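Local coordinates for beta-catenin homolog sys-1 (Caenorhabditis elegans, PDB 3C2G), which acts as a transcriptional coregulator in the Wnt asymmetry pathway, activating or repressing target genes through partners such as the TCF factor POP-1, at residues A[276-281]-A[312-317]; A[203-208]-A[270-275]. All coordinates share one frame; numbering follows the deposited sequence.

How the contacts relate
Following the chain from the N terminus, helix 202-210 is the earliest element involved; contact 2 closes a loop of 61 intervening, mostly helical residues where segment 270-275 returns to it. Segment 270-275 itself ends in the first residues of helix 274-282, and contact 1 closes a shorter loop of 30 residues as segment 312-317, just past helix 298-311, comes back to that helix. The two loops follow one another in series, neither nesting nor crossing. Their centres lie about 13 Å apart, and helix 274-282 joins them: Leu-271, in the turn of contact 2, packs against Ala-276, Ile-277 and Phe-280. Together they tie successive layers of the armadillo domain.

Contact 1: residues A[276-281]-A[312-317]; sequences AIDGFV and SDAKAL
Asp-278 reaches from its helix to the backbone of Ala-316, and this is the one hydrogen bond across the contact. The Ala-316 N-H gives a 2.7 Å bond to Asp-278 OD1, fairly straight at 155° and arriving nearly along the C-O axis of the carboxylate. Lys-315 N lies close to the same oxygen but at too poor an angle to bond. Ala-316 sits in the first turn of the 3-10 segment 315-317, and an aspartate, short and negative, suits a place facing the Ala-316 amide. An alanine in place of Asp-278 would probably leave the Ala-316 N-H without its acceptor and the start of the 3-10 turn less firmly tied to the helix.

The apolar contacts centre on two small residues, Ala-314 and Ala-316, whose methyl groups let the loop come close to the helix. Ile-277 holds CG1 between its backbone N and carbonyl carbon, the crowded position (chi1 79°), which brings CG1 toward the loop; CD1, extended beyond it, touches Ala-314 CB at 3.8 Å. One turn on, branched Val-281 divides its contacts: CG2 meets Ala-314 CB at 3.9 Å, while CG1 packs on Ala-316 CB at 3.8 Å and on Leu-317 CG at 4.0 Å. Val-286 of helix 285-292 also packs against Val-281 and Leu-317.

At the end of this apolar patch, the Ile-277 side chain crosses that of Asp-313 at about a right angle, CD1 lying 3.7 Å from OD1. The strongest polar partner of Asp-313 lies outside the two segments: OD1 forms a salt bridge with a basic side chain of the bound peptide, and a basic side chain of the peptide also packs on Ile-277.

The chemistry thus implies a division of labour, one aspartate fastening loop to helix and another, beside the apolar patch, engaging the bound peptide.

Contact 2: residues A[203-208]-A[270-275]; sequences RLKDYF and LLHDSD
His-272 meets Asp-206 through its ring edge: NE2 donates to OD1 over 2.7 Å, with an N-H...O angle of 161°. The oxygen lies almost exactly in the imidazole plane, yet NE2 stands 45° out of the plane of the Asp-206 carboxylate, and the two planes are inclined at 46°. His-272 CG stands between its own backbone N and carbonyl carbon, and the ring extends from there toward helix 202-210.

Lys-205, the neighbour of Asp-206, contributes its aliphatic part. Its extended chain runs obliquely past the His-272 side chain, CB lying 3.8 Å and CD 3.9 Å from His-272 CD2, so a long methylene chain suits the place. Deeper in, Leu-270 sends CD2 to Lys-205 CA at 3.9 Å and to Phe-208 CB at 4.0 Å, the same methyl also reaching the edge of the Phe-208 ring. This apolar side continues into helix 189-198, where Ile-198 touches Lys-205, Phe-208 and Leu-270.

Several elements position the first shell. Leu-271 is the centre of an inverse gamma turn, closed by the bond from His-272 N to Leu-270 O (2.8 Å), which redirects the chain just as helix 251-270 ends. Leu-270 O also lies at the edge of the imidazole, in its plane, and Asp-273 CG sits 3.5 Å above one ring face, toward the rim. Asp-273 is itself held as the N-cap of helix 274-282, its OD1 accepting from Ala-276 N, while Lys-205 NZ makes a weak hydrogen bond to Leu-269 O.

A short turn between two helices, laid against an earlier helix, is in keeping with the all-helical armadillo domain, whose helices stack into a superhelix.

Contact 1: residues A[276-281]-A[312-317]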
loop_
_atom_site.group_PDB
_atom_site.type_symbol
_atom_site.label_atom_id
_atom_site.label_comp_id
_atom_site.label_asym_id
_atom_site.label_seq_id
_atom_site.Cartn_x
_atom_site.Cartn_y
_atom_site.Cartn_z
ATOM N N ALA A 276 -14.387 3.420 -2.165
ATOM C CA ALA A 276 -13.531 4.118 -3.102
ATOM C C ALA A 276 -12.889 3.161 -4.101
ATOM O O ALA A 276 -12.952 3.404 -5.309
ATOM C CB ALA A 276 -12.471 4.915 -2.361
ATOM N N ILE A 277 -12.288 2.075 -3.607
ATOM C CA ILE A 277 -11.643 1.095 -4.493
ATOM C C ILE A 277 -12.655 0.388 -5.395
ATOM O O ILE A 277 -12.341 0.086 -6.546
ATOM C CB ILE A 277 -10.704 0.075 -3.751
ATOM C CG1 ILE A 277 -11.509 -1.033 -3.071
ATOM C CG2 ILE A 277 -9.760 0.807 -2.768
ATOM C CD1 ILE A 277 -10.673 -2.093 -2.401
ATOM N N ASP A 278 -13.871 0.158 -4.894
ATOM C CA ASP A 278 -14.948 -0.397 -5.738
ATOM C C ASP A 278 -15.391 0.601 -6.809
ATOM O O ASP A 278 -15.654 0.210 -7.952
ATOM C CB ASP A 278 -16.132 -0.923 -4.911
ATOM C CG ASP A 278 -15.896 -2.352 -4.387
ATOM O OD1 ASP A 278 -15.783 -3.291 -5.207
ATOM O OD2 ASP A 278 -15.819 -2.542 -3.153
ATOM N N GLY A 279 -15.432 1.887 -6.463
ATOM C CA GLY A 279 -15.718 2.934 -7.455
ATOM C C GLY A 279 -14.684 2.961 -8.570
ATOM O O GLY A 279 -15.017 3.087 -9.744
ATOM N N PHE A 280 -13.424 2.820 -8.187
ATOM C CA PHE A 280 -12.311 2.820 -9.111
ATOM C C PHE A 280 -12.388 1.612 -10.058
ATOM O O PHE A 280 -12.202 1.731 -11.287
ATOM C CB PHE A 280 -11.011 2.825 -8.296
ATOM C CG PHE A 280 -9.760 2.831 -9.127
ATOM C CD1 PHE A 280 -9.422 3.939 -9.895
ATOM C CD2 PHE A 280 -8.908 1.731 -9.122
ATOM C CE1 PHE A 280 -8.259 3.946 -10.650
ATOM C CE2 PHE A 280 -7.735 1.730 -9.872
ATOM C CZ PHE A 280 -7.412 2.840 -10.640
ATOM N N VAL A 281 -12.699 0.451 -9.495
ATOM C CA VAL A 281 -12.825 -0.746 -10.301
ATOM C C VAL A 281 -14.021 -0.684 -11.253
ATOM O O VAL A 281 -13.917 -1.139 -12.378
ATOM C CB VAL A 281 -12.842 -2.009 -9.436
ATOM C CG1 VAL A 281 -13.118 -3.267 -10.290
ATOM C CG2 VAL A 281 -11.514 -2.137 -8.663
ATOM N N SER A 312 -6.862 -4.665 -4.796
ATOM C CA SER A 312 -7.016 -6.065 -5.152
ATOM C C SER A 312 -8.128 -6.795 -4.386
ATOM O O SER A 312 -8.667 -7.782 -4.873
ATOM C CB SER A 312 -5.687 -6.800 -4.974
ATOM O OG SER A 312 -5.285 -6.801 -3.620
ATOM N N ASP A 313 -8.467 -6.306 -3.198
ATOM C CA ASP A 313 -9.529 -6.905 -2.407
ATOM C C ASP A 313 -10.945 -6.413 -2.762
ATOM O O ASP A 313 -11.910 -6.725 -2.070
ATOM C CB ASP A 313 -9.232 -6.769 -0.908
ATOM C CG ASP A 313 -9.060 -5.311 -0.456
ATOM O OD1 ASP A 313 -8.286 -4.540 -1.083
ATOM O OD2 ASP A 313 -9.689 -4.939 0.563
ATOM N N ALA A 314 -11.082 -5.684 -3.861
ATOM C CA ALA A 314 -12.376 -5.131 -4.241
ATOM C C ALA A 314 -13.370 -6.203 -4.715
ATOM O O ALA A 314 -13.048 -7.045 -5.560
ATOM C CB ALA A 314 -12.199 -4.076 -5.298
ATOM N N LYS A 315 -14.587 -6.152 -4.179
ATOM C CA LYS A 315 -15.624 -7.108 -4.558
ATOM C C LYS A 315 -16.047 -6.909 -6.014
ATOM O O LYS A 315 -16.426 -7.888 -6.685
ATOM C CB LYS A 315 -16.828 -7.029 -3.604
ATOM C CG LYS A 315 -16.628 -7.770 -2.246
ATOM C CD LYS A 315 -17.623 -7.251 -1.184
ATOM C CE LYS A 315 -18.070 -8.359 -0.219
ATOM N NZ LYS A 315 -17.039 -8.716 0.815
ATOM N N ALA A 316 -15.958 -5.664 -6.506
ATOM C CA ALA A 316 -16.247 -5.365 -7.922
ATOM C C ALA A 316 -15.353 -6.123 -8.909
ATOM O O ALA A 316 -15.708 -6.269 -10.072
ATOM C CB ALA A 316 -16.185 -3.883 -8.190
ATOM N N LEU A 317 -14.197 -6.613 -8.455
ATOM C CA LEU A 317 -13.334 -7.419 -9.330
ATOM C C LEU A 317 -13.994 -8.758 -9.719
ATOM O O LEU A 317 -13.543 -9.435 -10.654
ATOM C CB LEU A 317 -11.931 -7.591 -8.738
ATOM C CG LEU A 317 -10.993 -6.360 -8.836
ATOM C CD1 LEU A 317 -10.010 -6.291 -7.678
ATOM C CD2 LEU A 317 -10.238 -6.312 -10.149
#

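Contact 2: residues A[203-208]-A[270-275]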
loop_
_atom_site.group_PDB
_atom_site.type_symbol
_atom_site.label_atom_id
_atom_site.label_comp_id
_atom_site.label_asym_id
_atom_site.label_seq_id
_atom_site.Cartn_x
_atom_site.Cartn_y
_atom_site.Cartn_z
ATOM N N ARG A 203 -12.659 13.272 4.582
ATOM C CA ARG A 203 -13.821 13.767 3.851
ATOM C C ARG A 203 -13.439 14.558 2.619
ATOM O O ARG A 203 -14.236 14.671 1.691
ATOM C CB ARG A 203 -14.817 14.533 4.739
ATOM C CG ARG A 203 -14.270 15.716 5.509
ATOM C CD ARG A 203 -15.260 16.121 6.613
ATOM N NE ARG A 203 -14.564 16.718 7.755
ATOM C CZ ARG A 203 -14.391 18.025 7.944
ATOM N NH1 ARG A 203 -14.880 18.910 7.078
ATOM N NH2 ARG A 203 -13.728 18.449 9.011
ATOM N N LEU A 204 -12.222 15.093 2.595
ATOM C CA LEU A 204 -11.768 15.797 1.402
ATOM C C LEU A 204 -11.538 14.796 0.278
ATOM O O LEU A 204 -11.833 15.079 -0.885
ATOM C CB LEU A 204 -10.527 16.651 1.668
ATOM C CG LEU A 204 -10.335 17.816 0.688
ATOM C CD1 LEU A 204 -11.590 18.676 0.593
ATOM C CD2 LEU A 204 -9.142 18.667 1.071
ATOM N N LYS A 205 -11.044 13.619 0.644
ATOM C CA LYS A 205 -10.905 12.516 -0.291
ATOM C C LYS A 205 -12.255 12.175 -0.904
ATOM O O LYS A 205 -12.385 12.095 -2.132
ATOM C CB LYS A 205 -10.295 11.297 0.395
ATOM C CG LYS A 205 -8.841 11.491 0.750
ATOM C CD LYS A 205 -8.320 10.342 1.557
ATOM C CE LYS A 205 -6.951 10.640 2.124
ATOM N NZ LYS A 205 -6.451 9.461 2.875
ATOM N N ASP A 206 -13.257 12.017 -0.039
ATOM C CA ASP A 206 -14.622 11.718 -0.459
ATOM C C ASP A 206 -15.272 12.852 -1.223
ATOM O O ASP A 206 -16.157 12.619 -2.040
ATOM C CB ASP A 206 -15.487 11.348 0.741
ATOM C CG ASP A 206 -15.247 9.937 1.219
ATOM O OD1 ASP A 206 -14.601 9.150 0.496
ATOM O OD2 ASP A 206 -15.708 9.608 2.326
ATOM N N TYR A 207 -14.866 14.084 -0.954
ATOM C CA TYR A 207 -15.399 15.182 -1.743
ATOM C C TYR A 207 -14.831 15.118 -3.160
ATOM O O TYR A 207 -15.563 15.290 -4.133
ATOM C CB TYR A 207 -15.167 16.563 -1.101
ATOM C CG TYR A 207 -15.665 17.681 -1.991
ATOM C CD1 TYR A 207 -17.026 17.813 -2.274
ATOM C CD2 TYR A 207 -14.776 18.574 -2.592
ATOM C CE1 TYR A 207 -17.495 18.818 -3.116
ATOM C CE2 TYR A 207 -15.237 19.593 -3.440
ATOM C CZ TYR A 207 -16.600 19.705 -3.693
ATOM O OH TYR A 207 -17.070 20.701 -4.528
ATOM N N PHE A 208 -13.532 14.849 -3.260
ATOM C CA PHE A 208 -12.869 14.733 -4.561
ATOM C C PHE A 208 -13.361 13.553 -5.395
ATOM O O PHE A 208 -13.533 13.681 -6.598
ATOM C CB PHE A 208 -11.348 14.670 -4.403
ATOM C CG PHE A 208 -10.732 15.964 -3.960
ATOM C CD1 PHE A 208 -11.215 17.179 -4.429
ATOM C CD2 PHE A 208 -9.645 15.965 -3.089
ATOM C CE1 PHE A 208 -10.638 18.371 -4.020
ATOM C CE2 PHE A 208 -9.058 17.150 -2.680
ATOM C CZ PHE A 208 -9.553 18.353 -3.144
ATOM N N LEU A 270 -6.174 8.717 -2.509
ATOM C CA LEU A 270 -7.601 8.976 -2.516
ATOM C C LEU A 270 -8.415 7.751 -2.126
ATOM O O LEU A 270 -9.414 7.863 -1.424
ATOM C CB LEU A 270 -8.048 9.453 -3.890
ATOM C CG LEU A 270 -7.785 10.910 -4.227
ATOM C CD1 LEU A 270 -7.964 11.100 -5.724
ATOM C CD2 LEU A 270 -8.729 11.817 -3.432
ATOM N N LEU A 271 -7.986 6.580 -2.592
ATOM C CA LEU A 271 -8.780 5.367 -2.438
ATOM C C LEU A 271 -8.612 4.752 -1.049
ATOM O O LEU A 271 -8.007 3.696 -0.892
ATOM C CB LEU A 271 -8.429 4.383 -3.555
ATOM C CG LEU A 271 -8.545 4.982 -4.956
ATOM C CD1 LEU A 271 -7.949 4.020 -5.958
ATOM C CD2 LEU A 271 -9.985 5.390 -5.340
ATOM N N HIS A 272 -9.146 5.439 -0.047
ATOM C CA HIS A 272 -8.892 5.107 1.353
ATOM C C HIS A 272 -9.660 3.883 1.881
ATOM O O HIS A 272 -9.210 3.218 2.819
ATOM C CB HIS A 272 -9.150 6.334 2.234
ATOM C CG HIS A 272 -10.532 6.898 2.104
ATOM N ND1 HIS A 272 -11.493 6.742 3.081
ATOM C CD2 HIS A 272 -11.117 7.617 1.114
ATOM C CE1 HIS A 272 -12.607 7.347 2.700
ATOM N NE2 HIS A 272 -12.408 7.879 1.507
ATOM N N ASP A 273 -10.808 3.579 1.281
ATOM C CA ASP A 273 -11.665 2.509 1.780
ATOM C C ASP A 273 -12.310 1.693 0.667
ATOM O O ASP A 273 -12.070 1.946 -0.519
ATOM C CB ASP A 273 -12.746 3.082 2.709
ATOM C CG ASP A 273 -13.709 4.030 1.997
ATOM O OD1 ASP A 273 -13.836 3.983 0.755
ATOM O OD2 ASP A 273 -14.361 4.824 2.697
ATOM N N SER A 274 -13.145 0.733 1.080
ATOM C CA SER A 274 -13.830 -0.206 0.192
ATOM C C SER A 274 -14.711 0.441 -0.872
ATOM O O SER A 274 -14.753 -0.030 -2.012
ATOM C CB SER A 274 -14.664 -1.177 1.022
ATOM O OG SER A 274 -13.825 -1.912 1.900
ATOM N N ASP A 275 -15.425 1.503 -0.503
ATOM C CA ASP A 275 -16.329 2.151 -1.439
ATOM C C ASP A 275 -15.525 2.832 -2.545
ATOM O O ASP A 275 -15.918 2.797 -3.721
ATOM C CB ASP A 275 -17.241 3.163 -0.729
ATOM C CG ASP A 275 -18.386 2.494 0.051
ATOM O OD1 ASP A 275 -19.159 1.711 -0.557
ATOM O OD2 ASP A 275 -18.514 2.758 1.273
#